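Local coordinates for CBS domain-containing predicted protein TM0935 (PDB 1O50) that is of unknown function but, as a tandem CBS-domain protein, may act as a regulatory module that senses adenosine-type nucleotides, at residues H67-V71 / E100-D104; V106-M110 / M129-E134. All coordinates share one frame. Residue numbers count along the deposited sequence, not the author numbering.

Contact 1 (H67-V71 / E100-D104); sequences HLLKV and EIMLD
Residues 67-71 form one turn of helix 65-77, with Val71 N bonded to His67 O at 2.9 Å. Glu100 and Ile101 end the short, weakly bonded helix 98-101; residues 102-104 are extended. The backbones stay apart: the nearest CA atoms, of Val71 and Ile101, are 7.6 Å apart. His67 points toward the partner with chi1 t. Its NE2 gives a weak hydrogen bond to Ile101 O, 2.8 Å long and bent to 124°. Leu103 CD1 lies over the ring face, 3.9 Å from the His67 ring centroid, a CH-pi contact. Leu68 starts sideways, but its CD1 meets Ile101 CD1 at 3.7 Å. Val71 CG1 touches Ile101 CG2, also at 3.7 Å. Ile101, with chi1 p and chi2 t, presents CD1 to Leu68 and CG2 to Val71. Leu68 and Ile101 also pack on Ile35 of helix 35-44 and Ile63 of strand 58-64. The contact joins the last helix of the first CBS repeat to the N-terminal part of the second. Its chemistry is mainly apolar with one imperfect polar link, so side-chain fit dominates.

Contact 2 (V106-M110 / M129-E134); sequences VYVHM and MPVVDE
Residues 106-109 and 129-132 are extended; Met110 leaves that form, and residues 133-134 turn off the strand. The end-to-end directions lie 65° apart. Residues 129-132 are all but the first of strand 128-132; residues 106-110 form no regular strand. They meet in a single parallel bridge at Val108 and Val131, with CA atoms 4.9 Å apart. Val108 N donates to Pro130 O at 3.1 Å, and Val132 N donates to Val108 O at 3.0 Å.

Side chains fit along two faces. On one, Val108 fills the hollow between Met129 and Val131: its CG1 meets Met129 CE at 3.8 Å, and its CG2 meets Val131 CG2 at 3.8 Å. Val106 CG1 fits against Met129 SD at 3.9 Å, while Val106 O lies 3.5 Å from Pro130 CD. Met110, with chi1 and chi2 both m, folds back so that its CE reaches Val131 CG1 at 3.6 Å. Leu120 of helix 114-124 and Val15 pack against Val108 here. On the other face, Tyr107 CB rests on Pro130 CG at 3.9 Å. With chi1 p, its ring reaches Val132, CD1 to CG2 3.3 Å. The His109 ring packs beside the same valine, with CE1 3.6 Å from Val132 CG2. At its edge, His109 ND1 donates to Val132 O at 3.0 Å. A water accepts from Met110 N (3.1 Å) and donates to Val132 O (2.8 Å).

Strand 128-132 also pairs with strand 138-143. The parallel, beta-alpha-beta-like connection through helix 114-124 onto this hairpin is typical of the CBS fold; in the first repeat, strand 27-29 likewise runs parallel to 50-55.

Overall arrangement
The two contacts follow one another along the chain, and their centres lie about 20 Å apart on opposite sides of the chain's centre. Residues 100-104 and 106-110 almost adjoin, so one continuous run serves both. Contact 1 is buried and joins the two CBS repeats; the second subunit packs on its helix. Contact 2 is only partly buried, lies within the second repeat and touches no other chain. Contact 1 pairs a helix with the end of a short helix and the loop after it, through side chains and one weak side-chain-to-backbone bond. Contact 2 is sheet-like, with backbone bonds at its middle, an apolar inner face and a more polar, solvent-linked end.

Contact 1 (H67-V71 / E100-D104)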
ATOM      1  N   HIS A  67      -0.953  -8.467  -3.355  1.00 36.53           N
ATOM      2  CA  HIS A  67      -1.119  -9.767  -4.016  1.00 37.64           C
ATOM      3  C   HIS A  67       0.222 -10.566  -3.966  1.00 37.97           C
ATOM      4  O   HIS A  67       0.215 -11.738  -3.648  1.00 37.89           O
ATOM      5  CB  HIS A  67      -1.601  -9.617  -5.447  1.00 38.37           C
ATOM      6  CG  HIS A  67      -1.787 -10.924  -6.166  1.00 37.42           C
ATOM      7  ND1 HIS A  67      -2.649 -11.912  -5.729  1.00 38.89           N
ATOM      8  CD2 HIS A  67      -1.267 -11.368  -7.337  1.00 37.01           C
ATOM      9  CE1 HIS A  67      -2.636 -12.916  -6.599  1.00 37.01           C
ATOM     10  NE2 HIS A  67      -1.783 -12.616  -7.572  1.00 36.96           N
ATOM     11  N   LEU A  68       1.347  -9.900  -4.214  1.00 38.79           N
ATOM     12  CA  LEU A  68       2.681 -10.503  -4.160  1.00 39.22           C
ATOM     13  C   LEU A  68       3.019 -10.990  -2.745  1.00 39.75           C
ATOM     14  O   LEU A  68       3.620 -12.061  -2.556  1.00 40.03           O
ATOM     15  CB  LEU A  68       3.735  -9.486  -4.638  1.00 38.78           C
ATOM     16  CG  LEU A  68       5.180  -9.958  -4.794  1.00 39.62           C
ATOM     17  CD1 LEU A  68       5.286 -11.287  -5.553  1.00 41.95           C
ATOM     18  CD2 LEU A  68       6.037  -8.868  -5.481  1.00 41.36           C
ATOM     19  N   LEU A  69       2.576 -10.226  -1.748  1.00 39.38           N
ATOM     20  CA  LEU A  69       2.765 -10.585  -0.350  1.00 38.67           C
ATOM     21  C   LEU A  69       1.966 -11.867  -0.052  1.00 37.88           C
ATOM     22  O   LEU A  69       2.473 -12.786   0.584  1.00 38.07           O
ATOM     23  CB  LEU A  69       2.311  -9.425   0.543  1.00 38.76           C
ATOM     24  CG  LEU A  69       2.652  -9.506   2.021  1.00 42.22           C
ATOM     25  CD1 LEU A  69       4.185  -9.393   2.194  1.00 41.16           C
ATOM     26  CD2 LEU A  69       1.915  -8.451   2.871  1.00 42.66           C
ATOM     27  N   LYS A  70       0.747 -11.952  -0.568  1.00 37.83           N
ATOM     28  CA  LYS A  70      -0.109 -13.094  -0.341  1.00 38.41           C
ATOM     29  C   LYS A  70       0.462 -14.356  -1.033  1.00 37.30           C
ATOM     30  O   LYS A  70       0.526 -15.430  -0.448  1.00 35.24           O
ATOM     31  CB  LYS A  70      -1.559 -12.808  -0.793  1.00 38.77           C
ATOM     32  CG  LYS A  70      -2.324 -11.899   0.155  1.00 40.85           C
ATOM     33  CD  LYS A  70      -3.680 -11.532  -0.422  1.00 41.92           C
ATOM     34  CE  LYS A  70      -4.422 -10.519   0.457  1.00 44.86           C
ATOM     35  NZ  LYS A  70      -5.751 -10.083  -0.177  1.00 44.03           N
ATOM     36  N   VAL A  71       0.857 -14.191  -2.287  1.00 37.30           N
ATOM     37  CA  VAL A  71       1.498 -15.239  -3.073  1.00 37.70           C
ATOM     38  C   VAL A  71       2.734 -15.755  -2.302  1.00 37.44           C
ATOM     39  O   VAL A  71       3.010 -16.955  -2.269  1.00 37.28           O
ATOM     40  CB  VAL A  71       1.885 -14.654  -4.477  1.00 38.59           C
ATOM     41  CG1 VAL A  71       2.967 -15.471  -5.127  1.00 40.98           C
ATOM     42  CG2 VAL A  71       0.657 -14.563  -5.355  1.00 39.81           C
ATOM     43  N   GLU A 100       2.587 -16.056 -13.914  1.00 38.20           N
ATOM     44  CA  GLU A 100       1.973 -17.009 -12.993  1.00 38.23           C
ATOM     45  C   GLU A 100       1.158 -16.334 -11.919  1.00 38.61           C
ATOM     46  O   GLU A 100       0.241 -16.967 -11.343  1.00 40.31           O
ATOM     47  CB  GLU A 100       3.056 -17.829 -12.277  1.00 38.36           C
ATOM     48  CG  GLU A 100       3.744 -18.866 -13.132  1.00 39.81           C
ATOM     49  CD  GLU A 100       4.715 -19.778 -12.370  1.00 41.79           C
ATOM     50  OE1 GLU A 100       5.424 -19.328 -11.413  1.00 37.85           O
ATOM     51  OE2 GLU A 100       4.824 -20.946 -12.813  1.00 42.06           O
ATOM     52  N   ILE A 101       1.552 -15.108 -11.564  1.00 38.91           N
ATOM     53  CA  ILE A 101       0.847 -14.312 -10.545  1.00 38.74           C
ATOM     54  C   ILE A 101       0.025 -13.071 -10.999  1.00 37.67           C
ATOM     55  O   ILE A 101      -0.692 -12.513 -10.176  1.00 38.51           O
ATOM     56  CB  ILE A 101       1.815 -13.916  -9.406  1.00 37.86           C
ATOM     57  CG1 ILE A 101       2.955 -13.036  -9.863  1.00 38.71           C
ATOM     58  CG2 ILE A 101       2.378 -15.170  -8.807  1.00 40.13           C
ATOM     59  CD1 ILE A 101       3.683 -12.327  -8.689  1.00 37.69           C
ATOM     60  N   MET A 102       0.119 -12.640 -12.259  1.00 37.58           N
ATOM     61  CA  MET A 102      -0.533 -11.406 -12.683  1.00 36.38           C
ATOM     62  C   MET A 102      -2.041 -11.559 -12.630  1.00 36.67           C
ATOM     63  O   MET A 102      -2.544 -12.644 -12.796  1.00 35.81           O
ATOM     64  CB  MET A 102      -0.062 -10.981 -14.064  1.00 36.24           C
ATOM     65  CG  MET A 102      -0.409 -11.875 -15.217  1.00 35.52           C
ATOM     66  SD  MET A 102       0.388 -11.271 -16.710  1.00 35.26           S
ATOM     67  CE  MET A 102      -0.635 -12.040 -17.933  1.00 32.42           C
ATOM     68  N   LEU A 103      -2.750 -10.475 -12.324  1.00 37.35           N
ATOM     69  CA  LEU A 103      -4.220 -10.456 -12.301  1.00 36.40           C
ATOM     70  C   LEU A 103      -4.659  -9.629 -13.472  1.00 35.75           C
ATOM     71  O   LEU A 103      -3.879  -8.871 -14.045  1.00 34.11           O
ATOM     72  CB  LEU A 103      -4.723  -9.796 -11.010  1.00 37.23           C
ATOM     73  CG  LEU A 103      -4.274 -10.437  -9.699  1.00 37.90           C
ATOM     74  CD1 LEU A 103      -4.430  -9.456  -8.520  1.00 40.25           C
ATOM     75  CD2 LEU A 103      -5.002 -11.681  -9.413  1.00 39.86           C
ATOM     76  N   ASP A 104      -5.915  -9.806 -13.862  1.00 36.30           N
ATOM     77  CA  ASP A 104      -6.490  -9.030 -14.922  1.00 36.97           C
ATOM     78  C   ASP A 104      -6.377  -7.573 -14.565  1.00 36.60           C
ATOM     79  O   ASP A 104      -6.751  -7.189 -13.460  1.00 36.40           O
ATOM     80  CB  ASP A 104      -7.962  -9.375 -15.084  1.00 37.23           C
ATOM     81  CG  ASP A 104      -8.173 -10.771 -15.609  1.00 41.82           C
ATOM     82  OD1 ASP A 104      -7.220 -11.355 -16.185  1.00 46.85           O
ATOM     83  OD2 ASP A 104      -9.273 -11.367 -15.501  1.00 45.48           O
TER

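Contact 2 (V106-M110 / M129-E134)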
ATOM      1  N   VAL A 106      -6.933  -3.704 -13.888  1.00 37.96           N
ATOM      2  CA  VAL A 106      -7.943  -2.711 -13.563  1.00 38.31           C
ATOM      3  C   VAL A 106      -7.286  -1.360 -13.886  1.00 38.31           C
ATOM      4  O   VAL A 106      -6.201  -1.064 -13.390  1.00 37.30           O
ATOM      5  CB  VAL A 106      -8.269  -2.739 -12.066  1.00 38.72           C
ATOM      6  CG1 VAL A 106      -9.270  -1.617 -11.703  1.00 39.57           C
ATOM      7  CG2 VAL A 106      -8.802  -4.103 -11.670  1.00 40.24           C
ATOM      8  N   TYR A 107      -7.918  -0.561 -14.742  1.00 37.79           N
ATOM      9  CA  TYR A 107      -7.282   0.662 -15.198  1.00 38.05           C
ATOM     10  C   TYR A 107      -8.265   1.836 -15.306  1.00 37.54           C
ATOM     11  O   TYR A 107      -9.480   1.646 -15.243  1.00 36.60           O
ATOM     12  CB  TYR A 107      -6.622   0.393 -16.548  1.00 38.07           C
ATOM     13  CG  TYR A 107      -7.555  -0.178 -17.569  1.00 39.33           C
ATOM     14  CD1 TYR A 107      -8.385   0.642 -18.309  1.00 40.19           C
ATOM     15  CD2 TYR A 107      -7.600  -1.556 -17.810  1.00 41.78           C
ATOM     16  CE1 TYR A 107      -9.248   0.112 -19.266  1.00 41.22           C
ATOM     17  CE2 TYR A 107      -8.455  -2.099 -18.740  1.00 41.42           C
ATOM     18  CZ  TYR A 107      -9.275  -1.262 -19.474  1.00 42.47           C
ATOM     19  OH  TYR A 107     -10.118  -1.790 -20.412  1.00 42.80           O
ATOM     20  N   VAL A 108      -7.722   3.041 -15.484  1.00 36.46           N
ATOM     21  CA  VAL A 108      -8.535   4.225 -15.715  1.00 36.46           C
ATOM     22  C   VAL A 108      -8.153   4.928 -17.033  1.00 36.45           C
ATOM     23  O   VAL A 108      -7.197   4.558 -17.674  1.00 36.27           O
ATOM     24  CB  VAL A 108      -8.507   5.181 -14.499  1.00 35.65           C
ATOM     25  CG1 VAL A 108      -9.156   4.500 -13.281  1.00 35.16           C
ATOM     26  CG2 VAL A 108      -7.108   5.654 -14.147  1.00 36.26           C
ATOM     27  N   HIS A 109      -8.935   5.920 -17.432  1.00 36.95           N
ATOM     28  CA  HIS A 109      -8.580   6.812 -18.537  1.00 37.57           C
ATOM     29  C   HIS A 109      -8.459   8.232 -18.008  1.00 36.72           C
ATOM     30  O   HIS A 109      -8.875   8.513 -16.916  1.00 36.76           O
ATOM     31  CB  HIS A 109      -9.646   6.795 -19.625  1.00 37.62           C
ATOM     32  CG  HIS A 109      -9.945   5.436 -20.171  1.00 41.71           C
ATOM     33  ND1 HIS A 109      -9.071   4.753 -20.991  1.00 45.89           N
ATOM     34  CD2 HIS A 109     -11.041   4.649 -20.056  1.00 44.44           C
ATOM     35  CE1 HIS A 109      -9.614   3.607 -21.356  1.00 45.27           C
ATOM     36  NE2 HIS A 109     -10.801   3.512 -20.788  1.00 45.40           N
ATOM     37  N   MET A 110      -7.933   9.133 -18.824  1.00 36.91           N
ATOM     38  CA  MET A 110      -7.782  10.551 -18.459  1.00 36.81           C
ATOM     39  C   MET A 110      -9.110  11.232 -18.075  1.00 36.52           C
ATOM     40  O   MET A 110      -9.159  12.063 -17.151  1.00 36.81           O
ATOM     41  CB  MET A 110      -7.086  11.317 -19.604  1.00 37.08           C
ATOM     42  CG  MET A 110      -5.593  11.022 -19.728  1.00 37.19           C
ATOM     43  SD  MET A 110      -4.716  11.476 -18.252  1.00 40.33           S
ATOM     44  CE  MET A 110      -3.080  10.668 -18.500  1.00 42.41           C
ATOM     45  N   MET A 129      -2.858   2.462 -10.141  1.00 36.46           N
ATOM     46  CA  MET A 129      -3.525   1.998 -11.329  1.00 36.58           C
ATOM     47  C   MET A 129      -2.896   2.714 -12.460  1.00 37.11           C
ATOM     48  O   MET A 129      -2.523   3.868 -12.312  1.00 35.76           O
ATOM     49  CB  MET A 129      -4.995   2.399 -11.327  1.00 37.67           C
ATOM     50  CG  MET A 129      -5.875   1.453 -10.661  1.00 41.19           C
ATOM     51  SD  MET A 129      -7.636   1.842 -10.766  1.00 45.41           S
ATOM     52  CE  MET A 129      -7.597   3.335  -9.993  1.00 44.24           C
ATOM     53  N   PRO A 130      -2.849   2.079 -13.638  1.00 38.23           N
ATOM     54  CA  PRO A 130      -2.310   2.737 -14.818  1.00 37.66           C
ATOM     55  C   PRO A 130      -3.415   3.514 -15.494  1.00 37.59           C
ATOM     56  O   PRO A 130      -4.580   3.175 -15.343  1.00 35.99           O
ATOM     57  CB  PRO A 130      -1.871   1.552 -15.679  1.00 38.20           C
ATOM     58  CG  PRO A 130      -2.870   0.513 -15.386  1.00 37.63           C
ATOM     59  CD  PRO A 130      -3.292   0.706 -13.957  1.00 38.08           C
ATOM     60  N   VAL A 131      -3.037   4.558 -16.227  1.00 37.64           N
ATOM     61  CA  VAL A 131      -3.957   5.309 -17.059  1.00 38.30           C
ATOM     62  C   VAL A 131      -3.639   4.901 -18.486  1.00 39.12           C
ATOM     63  O   VAL A 131      -2.496   4.967 -18.916  1.00 39.60           O
ATOM     64  CB  VAL A 131      -3.782   6.835 -16.862  1.00 38.20           C
ATOM     65  CG1 VAL A 131      -4.797   7.599 -17.658  1.00 37.23           C
ATOM     66  CG2 VAL A 131      -3.848   7.183 -15.343  1.00 37.61           C
ATOM     67  N   VAL A 132      -4.650   4.448 -19.209  1.00 40.25           N
ATOM     68  CA  VAL A 132      -4.430   3.860 -20.510  1.00 40.84           C
ATOM     69  C   VAL A 132      -5.184   4.656 -21.560  1.00 41.80           C
ATOM     70  O   VAL A 132      -6.161   5.342 -21.256  1.00 41.43           O
ATOM     71  CB  VAL A 132      -4.850   2.350 -20.575  1.00 41.11           C
ATOM     72  CG1 VAL A 132      -4.143   1.534 -19.499  1.00 40.86           C
ATOM     73  CG2 VAL A 132      -6.380   2.162 -20.482  1.00 41.20           C
ATOM     74  N   ASP A 133      -4.715   4.554 -22.796  1.00 42.51           N
ATOM     75  CA  ASP A 133      -5.398   5.165 -23.915  1.00 43.50           C
ATOM     76  C   ASP A 133      -6.363   4.126 -24.453  1.00 44.84           C
ATOM     77  O   ASP A 133      -6.685   3.169 -23.753  1.00 45.21           O
ATOM     78  CB  ASP A 133      -4.402   5.693 -24.958  1.00 43.32           C
ATOM     79  CG  ASP A 133      -3.543   4.601 -25.604  1.00 43.30           C
ATOM     80  OD1 ASP A 133      -3.824   3.391 -25.450  1.00 41.23           O
ATOM     81  OD2 ASP A 133      -2.551   4.896 -26.307  1.00 43.16           O
ATOM     82  N   GLU A 134      -6.836   4.298 -25.679  1.00 46.40           N
ATOM     83  CA  GLU A 134      -7.916   3.458 -26.168  1.00 47.80           C
ATOM     84  C   GLU A 134      -7.432   2.197 -26.851  1.00 47.96           C
ATOM     85  O   GLU A 134      -8.244   1.431 -27.356  1.00 48.14           O
ATOM     86  CB  GLU A 134      -8.817   4.234 -27.132  1.00 48.48           C
ATOM     87  CG  GLU A 134     -10.289   3.930 -26.892  1.00 51.15           C
ATOM     88  CD  GLU A 134     -10.837   4.649 -25.664  1.00 53.71           C
ATOM     89  OE1 GLU A 134     -10.766   4.100 -24.539  1.00 54.64           O
ATOM     90  OE2 GLU A 134     -11.341   5.776 -25.836  1.00 57.15           O
TER
HETATM   91  O   HOH W   1      -6.597   8.142 -21.393  1.00 38.71           O